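Local structure of tapirin (Caldicellulosiruptor hydrothermalis, 6N2C) at residues E386-I400 / N406-R420. The protein probably binds cellulose at the surface of an extremely thermophilic bacterium, through a zinc-containing beta-helical C-terminal domain, consistent with a role in cell adhesion. Residues are numbered along the deposited sequence; the frame is centred on the assembly and turned at random.
Sequences EVKLNVKKIVCSGTI and NSGTNIRVSDKIECR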
ATOM      1  N   GLU A 386     -11.061  32.552   0.768  1.00 22.89           N
ATOM      2  CA  GLU A 386     -12.191  32.360   1.650  1.00 24.45           C
ATOM      3  C   GLU A 386     -12.334  30.875   1.756  1.00 25.12           C
ATOM      4  O   GLU A 386     -13.327  30.264   1.352  1.00 25.09           O
ATOM      5  CB  GLU A 386     -13.469  33.048   1.134  1.00 28.95           C
ATOM      6  CG  GLU A 386     -13.310  34.626   1.065  1.00 28.34           C
ATOM      7  CD  GLU A 386     -13.297  35.321   2.436  1.00 34.83           C
ATOM      8  OE1 GLU A 386     -13.718  34.700   3.452  1.00 37.59           O
ATOM      9  OE2 GLU A 386     -12.814  36.501   2.557  1.00 36.02           O
ATOM     10  N   VAL A 387     -11.334  30.285   2.431  1.00 23.85           N
ATOM     11  CA  VAL A 387     -11.377  28.835   2.695  1.00 22.81           C
ATOM     12  C   VAL A 387     -12.598  28.406   3.531  1.00 23.06           C
ATOM     13  O   VAL A 387     -13.219  29.183   4.219  1.00 22.98           O
ATOM     14  CB  VAL A 387     -10.021  28.369   3.326  1.00 20.04           C
ATOM     15  CG1 VAL A 387      -8.873  28.714   2.399  1.00 21.32           C
ATOM     16  CG2 VAL A 387      -9.795  28.947   4.707  1.00 22.03           C
ATOM     17  N   LYS A 388     -12.919  27.109   3.497  1.00 21.78           N
ATOM     18  CA  LYS A 388     -13.930  26.564   4.292  1.00 22.26           C
ATOM     19  C   LYS A 388     -13.316  25.707   5.397  1.00 27.87           C
ATOM     20  O   LYS A 388     -12.886  24.557   5.112  1.00 25.83           O
ATOM     21  CB  LYS A 388     -14.844  25.714   3.482  1.00 27.29           C
ATOM     22  CG  LYS A 388     -15.706  26.530   2.524  1.00 33.33           C
ATOM     23  CD  LYS A 388     -16.691  25.590   1.836  1.00 42.61           C
ATOM     24  CE  LYS A 388     -16.920  25.957   0.383  1.00 50.63           C
ATOM     25  NZ  LYS A 388     -17.475  27.334   0.312  1.00 54.80           N
ATOM     26  N   LEU A 389     -13.285  26.235   6.619  0.61 24.60           N
ATOM     27  CA  LEU A 389     -12.693  25.540   7.769  0.61 27.00           C
ATOM     28  C   LEU A 389     -13.744  25.433   8.830  0.61 28.39           C
ATOM     29  O   LEU A 389     -14.391  26.432   9.164  0.61 34.15           O
ATOM     30  CB  LEU A 389     -11.561  26.319   8.384  0.61 29.46           C
ATOM     31  CG  LEU A 389     -10.320  26.672   7.627  0.61 28.41           C
ATOM     32  CD1 LEU A 389      -9.357  27.326   8.606  0.61 29.93           C
ATOM     33  CD2 LEU A 389      -9.761  25.365   7.057  0.61 35.30           C
ATOM     34  N   ASN A 390     -13.978  24.229   9.305  1.00 23.73           N
ATOM     35  CA  ASN A 390     -14.915  23.965  10.380  1.00 22.83           C
ATOM     36  C   ASN A 390     -14.238  22.989  11.369  1.00 25.14           C
ATOM     37  O   ASN A 390     -14.287  21.743  11.153  1.00 24.86           O
ATOM     38  CB  ASN A 390     -16.196  23.407   9.777  1.00 23.88           C
ATOM     39  CG  ASN A 390     -17.229  23.087  10.822  1.00 26.50           C
ATOM     40  OD1 ASN A 390     -17.220  23.666  11.926  1.00 30.00           O
ATOM     41  ND2 ASN A 390     -18.071  22.134  10.526  1.00 29.25           N
ATOM     42  N   VAL A 391     -13.615  23.518  12.421  1.00 20.90           N
ATOM     43  CA  VAL A 391     -12.828  22.737  13.325  1.00 22.13           C
ATOM     44  C   VAL A 391     -13.032  23.153  14.738  1.00 24.16           C
ATOM     45  O   VAL A 391     -13.718  24.164  15.005  1.00 24.65           O
ATOM     46  CB  VAL A 391     -11.332  22.811  12.985  1.00 23.42           C
ATOM     47  CG1 VAL A 391     -11.124  22.466  11.527  1.00 23.17           C
ATOM     48  CG2 VAL A 391     -10.769  24.217  13.186  1.00 23.94           C
ATOM     49  N   LYS A 392     -12.468  22.384  15.665  1.00 20.77           N
ATOM     50  CA  LYS A 392     -12.595  22.756  17.082  1.00 22.12           C
ATOM     51  C   LYS A 392     -11.486  23.693  17.533  1.00 23.08           C
ATOM     52  O   LYS A 392     -11.754  24.697  18.193  1.00 21.92           O
ATOM     53  CB  LYS A 392     -12.656  21.507  17.909  1.00 23.79           C
ATOM     54  CG  LYS A 392     -12.829  21.740  19.413  1.00 26.11           C
ATOM     55  CD  LYS A 392     -13.294  20.493  20.145  1.00 23.51           C
ATOM     56  CE  LYS A 392     -12.136  19.594  20.523  1.00 26.32           C
ATOM     57  NZ  LYS A 392     -12.621  18.304  21.098  1.00 26.59           N
ATOM     58  N   LYS A 393     -10.234  23.341  17.292  1.00 20.84           N
ATOM     59  CA  LYS A 393      -9.105  24.159  17.734  1.00 20.89           C
ATOM     60  C   LYS A 393      -7.949  24.065  16.775  1.00 19.60           C
ATOM     61  O   LYS A 393      -7.690  23.012  16.200  1.00 20.07           O
ATOM     62  CB  LYS A 393      -8.618  23.737  19.149  1.00 20.36           C
ATOM     63  CG  LYS A 393      -7.474  24.537  19.753  1.00 23.25           C
ATOM     64  CD  LYS A 393      -7.075  24.022  21.133  1.00 27.19           C
ATOM     65  CE  LYS A 393      -6.169  24.995  21.845  1.00 29.58           C
ATOM     66  NZ  LYS A 393      -5.711  24.414  23.163  1.00 37.07           N
ATOM     67  N   ILE A 394      -7.260  25.190  16.579  1.00 20.60           N
ATOM     68  CA  ILE A 394      -5.998  25.189  15.847  1.00 19.66           C
ATOM     69  C   ILE A 394      -4.952  25.740  16.799  1.00 21.69           C
ATOM     70  O   ILE A 394      -5.145  26.775  17.458  1.00 18.30           O
ATOM     71  CB  ILE A 394      -6.075  26.013  14.573  1.00 19.39           C
ATOM     72  CG1 ILE A 394      -7.198  25.508  13.656  1.00 21.07           C
ATOM     73  CG2 ILE A 394      -4.732  26.158  13.868  1.00 18.92           C
ATOM     74  CD1 ILE A 394      -7.460  26.369  12.423  1.00 21.06           C
ATOM     75  N   VAL A 395      -3.808  25.091  16.800  1.00 19.05           N
ATOM     76  CA  VAL A 395      -2.627  25.514  17.523  1.00 19.22           C
ATOM     77  C   VAL A 395      -1.580  25.810  16.510  1.00 20.03           C
ATOM     78  O   VAL A 395      -1.227  24.934  15.741  1.00 21.25           O
ATOM     79  CB  VAL A 395      -2.167  24.383  18.486  1.00 21.24           C
ATOM     80  CG1 VAL A 395      -0.856  24.747  19.161  1.00 22.39           C
ATOM     81  CG2 VAL A 395      -3.224  24.169  19.536  1.00 22.74           C
ATOM     82  N   CYS A 396      -1.008  27.011  16.482  1.00 18.33           N
ATOM     83  CA  CYS A 396       0.004  27.325  15.527  1.00 20.12           C
ATOM     84  C   CYS A 396       1.220  27.848  16.351  1.00 22.63           C
ATOM     85  O   CYS A 396       1.130  28.923  16.953  1.00 20.51           O
ATOM     86  CB  CYS A 396      -0.453  28.389  14.512  1.00 19.94           C
ATOM     87  SG  CYS A 396       0.844  28.890  13.390  1.00 22.41           S
ATOM     88  N   SER A 397       2.360  27.138  16.351  1.00 18.72           N
ATOM     89  CA  SER A 397       3.551  27.580  17.107  1.00 19.93           C
ATOM     90  C   SER A 397       4.436  28.503  16.353  1.00 20.19           C
ATOM     91  O   SER A 397       5.328  29.127  16.956  1.00 23.89           O
ATOM     92  CB  SER A 397       4.343  26.340  17.481  1.00 21.65           C
ATOM     93  OG  SER A 397       4.700  25.655  16.262  1.00 20.90           O
ATOM     94  N   GLY A 398       4.264  28.645  15.006  1.00 17.78           N
ATOM     95  CA  GLY A 398       5.146  29.431  14.180  1.00 19.99           C
ATOM     96  C   GLY A 398       4.451  30.691  13.723  1.00 22.12           C
ATOM     97  O   GLY A 398       4.095  31.511  14.541  1.00 21.23           O
ATOM     98  N   THR A 399       4.172  30.810  12.421  1.00 17.83           N
ATOM     99  CA  THR A 399       3.577  32.027  11.887  1.00 18.46           C
ATOM    100  C   THR A 399       2.302  31.629  11.137  1.00 17.91           C
ATOM    101  O   THR A 399       2.253  30.598  10.408  1.00 17.77           O
ATOM    102  CB  THR A 399       4.613  32.627  10.932  1.00 21.52           C
ATOM    103  OG1 THR A 399       5.783  32.998  11.706  1.00 23.02           O
ATOM    104  CG2 THR A 399       4.069  33.814  10.211  1.00 23.00           C
ATOM    105  N   ILE A 400       1.289  32.477  11.251  1.00 18.75           N
ATOM    106  CA  ILE A 400       0.052  32.385  10.449  1.00 20.39           C
ATOM    107  C   ILE A 400       0.196  33.453   9.364  1.00 21.12           C
ATOM    108  O   ILE A 400       0.371  34.675   9.680  1.00 21.32           O
ATOM    109  CB  ILE A 400      -1.176  32.690  11.280  1.00 21.26           C
ATOM    110  CG1 ILE A 400      -1.330  31.674  12.371  1.00 21.53           C
ATOM    111  CG2 ILE A 400      -2.463  32.701  10.454  1.00 21.07           C
ATOM    112  CD1 ILE A 400      -2.517  31.793  13.273  1.00 21.95           C
ATOM    113  N   ASN A 406     -10.934  38.407   3.293  1.00 35.82           N
ATOM    114  CA  ASN A 406     -11.622  39.653   3.606  1.00 41.47           C
ATOM    115  C   ASN A 406     -12.748  39.539   4.582  1.00 35.94           C
ATOM    116  O   ASN A 406     -12.917  40.446   5.406  1.00 40.42           O
ATOM    117  CB  ASN A 406     -12.087  40.279   2.299  1.00 42.05           C
ATOM    118  CG  ASN A 406     -10.924  40.513   1.382  1.00 50.51           C
ATOM    119  OD1 ASN A 406      -9.934  41.161   1.788  1.00 46.77           O
ATOM    120  ND2 ASN A 406     -10.969  39.912   0.184  1.00 40.16           N
ATOM    121  N   SER A 407     -13.544  38.483   4.512  1.00 31.03           N
ATOM    122  CA  SER A 407     -14.617  38.285   5.488  1.00 32.27           C
ATOM    123  C   SER A 407     -14.356  37.164   6.499  1.00 30.82           C
ATOM    124  O   SER A 407     -14.712  37.293   7.633  1.00 27.64           O
ATOM    125  CB  SER A 407     -15.939  38.019   4.797  1.00 42.74           C
ATOM    126  OG  SER A 407     -15.961  36.768   4.137  1.00 41.60           O
ATOM    127  N   GLY A 408     -13.748  36.068   6.061  1.00 31.13           N
ATOM    128  CA  GLY A 408     -13.690  34.863   6.892  1.00 32.67           C
ATOM    129  C   GLY A 408     -15.019  34.175   7.222  1.00 32.05           C
ATOM    130  O   GLY A 408     -15.082  33.462   8.172  1.00 27.70           O
ATOM    131  N   THR A 409     -16.038  34.325   6.380  0.56 32.66           N
ATOM    132  CA  THR A 409     -17.362  33.850   6.757  0.56 37.01           C
ATOM    133  C   THR A 409     -17.367  32.341   6.949  0.56 37.19           C
ATOM    134  O   THR A 409     -17.972  31.847   7.936  0.56 32.84           O
ATOM    135  CB  THR A 409     -18.473  34.322   5.773  0.56 40.74           C
ATOM    136  OG1 THR A 409     -18.093  34.042   4.425  0.56 44.33           O
ATOM    137  CG2 THR A 409     -18.693  35.841   5.934  0.56 42.39           C
ATOM    138  N   ASN A 410     -16.572  31.641   6.113  1.00 34.09           N
ATOM    139  CA  ASN A 410     -16.548  30.176   6.183  1.00 29.62           C
ATOM    140  C   ASN A 410     -15.458  29.603   7.097  1.00 28.71           C
ATOM    141  O   ASN A 410     -15.139  28.407   6.981  1.00 24.78           O
ATOM    142  CB  ASN A 410     -16.437  29.588   4.814  1.00 32.04           C
ATOM    143  CG  ASN A 410     -17.717  29.792   4.026  1.00 39.14           C
ATOM    144  OD1 ASN A 410     -18.798  29.644   4.573  1.00 40.36           O
ATOM    145  ND2 ASN A 410     -17.590  30.130   2.788  1.00 36.98           N
ATOM    146  N   ILE A 411     -14.869  30.428   7.946  1.00 27.68           N
ATOM    147  CA  ILE A 411     -13.870  29.934   8.926  1.00 26.71           C
ATOM    148  C   ILE A 411     -14.620  29.841  10.235  1.00 28.33           C
ATOM    149  O   ILE A 411     -15.030  30.887  10.787  1.00 30.32           O
ATOM    150  CB  ILE A 411     -12.663  30.856   9.014  1.00 26.53           C
ATOM    151  CG1 ILE A 411     -11.924  30.807   7.679  1.00 24.49           C
ATOM    152  CG2 ILE A 411     -11.751  30.503  10.216  1.00 28.74           C
ATOM    153  CD1 ILE A 411     -10.730  31.728   7.552  1.00 28.63           C
ATOM    154  N   ARG A 412     -14.878  28.614  10.710  0.53 24.59           N
ATOM    155  CA  ARG A 412     -15.523  28.362  12.001  0.53 26.50           C
ATOM    156  C   ARG A 412     -14.578  27.559  12.899  0.53 28.04           C
ATOM    157  O   ARG A 412     -14.050  26.498  12.489  0.53 25.59           O
ATOM    158  CB  ARG A 412     -16.841  27.611  11.820  0.53 29.24           C
ATOM    159  CG  ARG A 412     -17.918  28.392  11.036  0.53 32.60           C
ATOM    160  CD  ARG A 412     -18.498  27.556   9.882  0.53 37.72           C
ATOM    161  NE  ARG A 412     -19.436  26.494  10.311  0.53 38.27           N
ATOM    162  CZ  ARG A 412     -19.772  25.406   9.593  0.53 36.91           C
ATOM    163  NH1 ARG A 412     -19.258  25.161   8.393  0.53 32.21           N
ATOM    164  NH2 ARG A 412     -20.650  24.552  10.088  0.53 40.97           N
ATOM    165  N   VAL A 413     -14.368  28.063  14.111  1.00 23.43           N
ATOM    166  CA  VAL A 413     -13.446  27.432  15.100  1.00 26.08           C
ATOM    167  C   VAL A 413     -14.166  27.552  16.420  1.00 26.50           C
ATOM    168  O   VAL A 413     -14.283  28.658  16.991  1.00 30.57           O
ATOM    169  CB  VAL A 413     -12.059  28.115  15.174  1.00 24.30           C
ATOM    170  CG1 VAL A 413     -11.125  27.363  16.134  1.00 26.58           C
ATOM    171  CG2 VAL A 413     -11.407  28.153  13.778  1.00 25.50           C
ATOM    172  N   SER A 414     -14.620  26.422  16.936  1.00 23.18           N
ATOM    173  CA  SER A 414     -15.492  26.465  18.109  1.00 27.24           C
ATOM    174  C   SER A 414     -14.769  26.774  19.425  1.00 27.42           C
ATOM    175  O   SER A 414     -15.344  27.415  20.344  1.00 29.08           O
ATOM    176  CB  SER A 414     -16.326  25.186  18.179  1.00 27.46           C
ATOM    177  OG  SER A 414     -15.518  24.085  18.467  1.00 26.67           O
ATOM    178  N   ASP A 415     -13.509  26.409  19.543  1.00 22.73           N
ATOM    179  CA  ASP A 415     -12.727  26.742  20.713  1.00 24.08           C
ATOM    180  C   ASP A 415     -11.878  27.975  20.384  1.00 28.81           C
ATOM    181  O   ASP A 415     -12.289  29.115  20.680  1.00 26.45           O
ATOM    182  CB  ASP A 415     -11.879  25.563  21.178  1.00 27.10           C
ATOM    183  CG  ASP A 415     -10.950  25.882  22.354  1.00 28.82           C
ATOM    184  OD1 ASP A 415     -11.052  26.945  23.039  1.00 27.62           O
ATOM    185  OD2 ASP A 415     -10.034  25.057  22.651  1.00 30.31           O
ATOM    186  N   LYS A 416     -10.708  27.793  19.764  1.00 23.47           N
ATOM    187  CA  LYS A 416      -9.832  28.912  19.513  1.00 21.91           C
ATOM    188  C   LYS A 416      -8.762  28.582  18.519  1.00 21.86           C
ATOM    189  O   LYS A 416      -8.508  27.381  18.243  1.00 20.59           O
ATOM    190  CB  LYS A 416      -9.174  29.404  20.833  1.00 27.37           C
ATOM    191  CG  LYS A 416      -8.174  28.411  21.499  1.00 26.05           C
ATOM    192  CD  LYS A 416      -7.491  28.994  22.719  1.00 28.72           C
ATOM    193  CE  LYS A 416      -8.461  29.179  23.879  1.00 30.38           C
ATOM    194  NZ  LYS A 416      -9.084  27.951  24.460  1.00 31.54           N
ATOM    195  N   ILE A 417      -8.131  29.640  17.998  1.00 19.49           N
ATOM    196  CA  ILE A 417      -6.895  29.526  17.260  1.00 19.39           C
ATOM    197  C   ILE A 417      -5.851  30.068  18.234  1.00 20.51           C
ATOM    198  O   ILE A 417      -5.710  31.305  18.411  1.00 21.45           O
ATOM    199  CB  ILE A 417      -6.914  30.286  15.945  1.00 20.13           C
ATOM    200  CG1 ILE A 417      -8.028  29.764  15.013  1.00 22.50           C
ATOM    201  CG2 ILE A 417      -5.528  30.307  15.275  1.00 21.13           C
ATOM    202  CD1 ILE A 417      -8.309  30.660  13.819  1.00 22.34           C
ATOM    203  N   GLU A 418      -5.070  29.165  18.836  1.00 19.15           N
ATOM    204  CA  GLU A 418      -4.048  29.527  19.793  1.00 17.98           C
ATOM    205  C   GLU A 418      -2.743  29.625  19.067  1.00 20.87           C
ATOM    206  O   GLU A 418      -2.314  28.660  18.415  1.00 20.90           O
ATOM    207  CB  GLU A 418      -3.989  28.452  20.877  1.00 21.24           C
ATOM    208  CG  GLU A 418      -2.963  28.759  21.967  1.00 23.92           C
ATOM    209  CD  GLU A 418      -2.860  27.733  23.063  1.00 30.27           C
ATOM    210  OE1 GLU A 418      -3.494  26.693  22.906  1.00 30.58           O
ATOM    211  OE2 GLU A 418      -2.124  27.993  24.093  1.00 28.83           O
ATOM    212  N   CYS A 419      -2.122  30.776  19.111  1.00 18.62           N
ATOM    213  CA  CYS A 419      -0.979  31.018  18.231  1.00 19.11           C
ATOM    214  C   CYS A 419       0.080  31.875  18.939  1.00 21.31           C
ATOM    215  O   CYS A 419      -0.224  32.620  19.859  1.00 22.35           O
ATOM    216  CB  CYS A 419      -1.474  31.616  16.958  1.00 21.99           C
ATOM    217  SG  CYS A 419      -2.288  33.250  17.140  1.00 23.31           S
ATOM    218  N   ARG A 420       1.300  31.691  18.530  1.00 20.73           N
ATOM    219  CA  ARG A 420       2.456  32.415  19.065  1.00 20.86           C
ATOM    220  C   ARG A 420       2.267  33.921  18.891  1.00 22.99           C
ATOM    221  O   ARG A 420       2.567  34.703  19.812  1.00 23.70           O
ATOM    222  CB  ARG A 420       3.700  31.882  18.369  1.00 23.51           C
ATOM    223  CG  ARG A 420       4.979  32.692  18.683  1.00 23.55           C
ATOM    224  CD  ARG A 420       6.099  32.386  17.734  1.00 24.58           C
ATOM    225  NE  ARG A 420       5.899  32.866  16.373  1.00 25.15           N
ATOM    226  CZ  ARG A 420       6.148  34.094  15.911  1.00 28.14           C
ATOM    227  NH1 ARG A 420       6.624  35.108  16.699  1.00 27.29           N
ATOM    228  NH2 ARG A 420       5.907  34.338  14.630  1.00 28.75           N
TER
HETATM  229  O   HOH W   1     -13.859  31.935   4.652  0.88 25.57           O
HETATM  230  O   HOH W   2     -15.822  30.254   1.141  0.89 39.49           O
HETATM  231  O   HOH W   3     -12.629  37.862  -0.083  0.87 46.39           O
HETATM  232  O   HOH W   4     -20.169  24.846  12.628  1.00 52.18           O
HETATM  233  O   HOH W   5      -8.313  24.767  24.495  1.00 33.61           O
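E386 CG lies beside its own backbone N (chi1 -64°) and the chain then bends at chi2 (-72°), which swings the carboxylate under the backbone of N406-G408. OE2 accepts from N406 N (2.8 Å) and S407 N (2.9 Å), which reach it from opposite faces of the carboxylate plane. OE1 is met from above that plane by S407 OG at 3.1 Å; a weaker bond from G408 N also reaches OE1. Cut back to alanine, this position is likely to lose the acceptor that the amides of N406 and S407 share, leaving the bend before strand 411-413 freer to move.

Beyond the bend the two segments run in parallel as successive coils of a right-handed beta-helix, 388-391 beside 411-413 and, past a corner, 393-396 beside 416-419. The R412 N to L389 O bond (2.7 Å) belongs to this ladder. Inside, L389, V391, I394 and C396 pack in that order against I411, V413, I417 and C419; I400 CD1 reaches over to C419 CB (3.8 Å).

On the outer face the N390 amide lies flat over the R412 guanidinium, planes 13° apart, in one of two R412 conformers and so less certain. K393, fully extended with CG opposite the backbone N, brings NZ to E418 OE1 (3.2 Å) in a salt bridge whose hydrogen bond is weak; E418 OE2 turns to N437. At the far end R420 NE donates to G398 O (2.9 Å) from above the carbonyl plane, and NH2 to T399 OG1.

The chemistry thus divides: aliphatic and cysteine layers fill the interior, while polar and charged side chains join the coils along the outer face and at the bends.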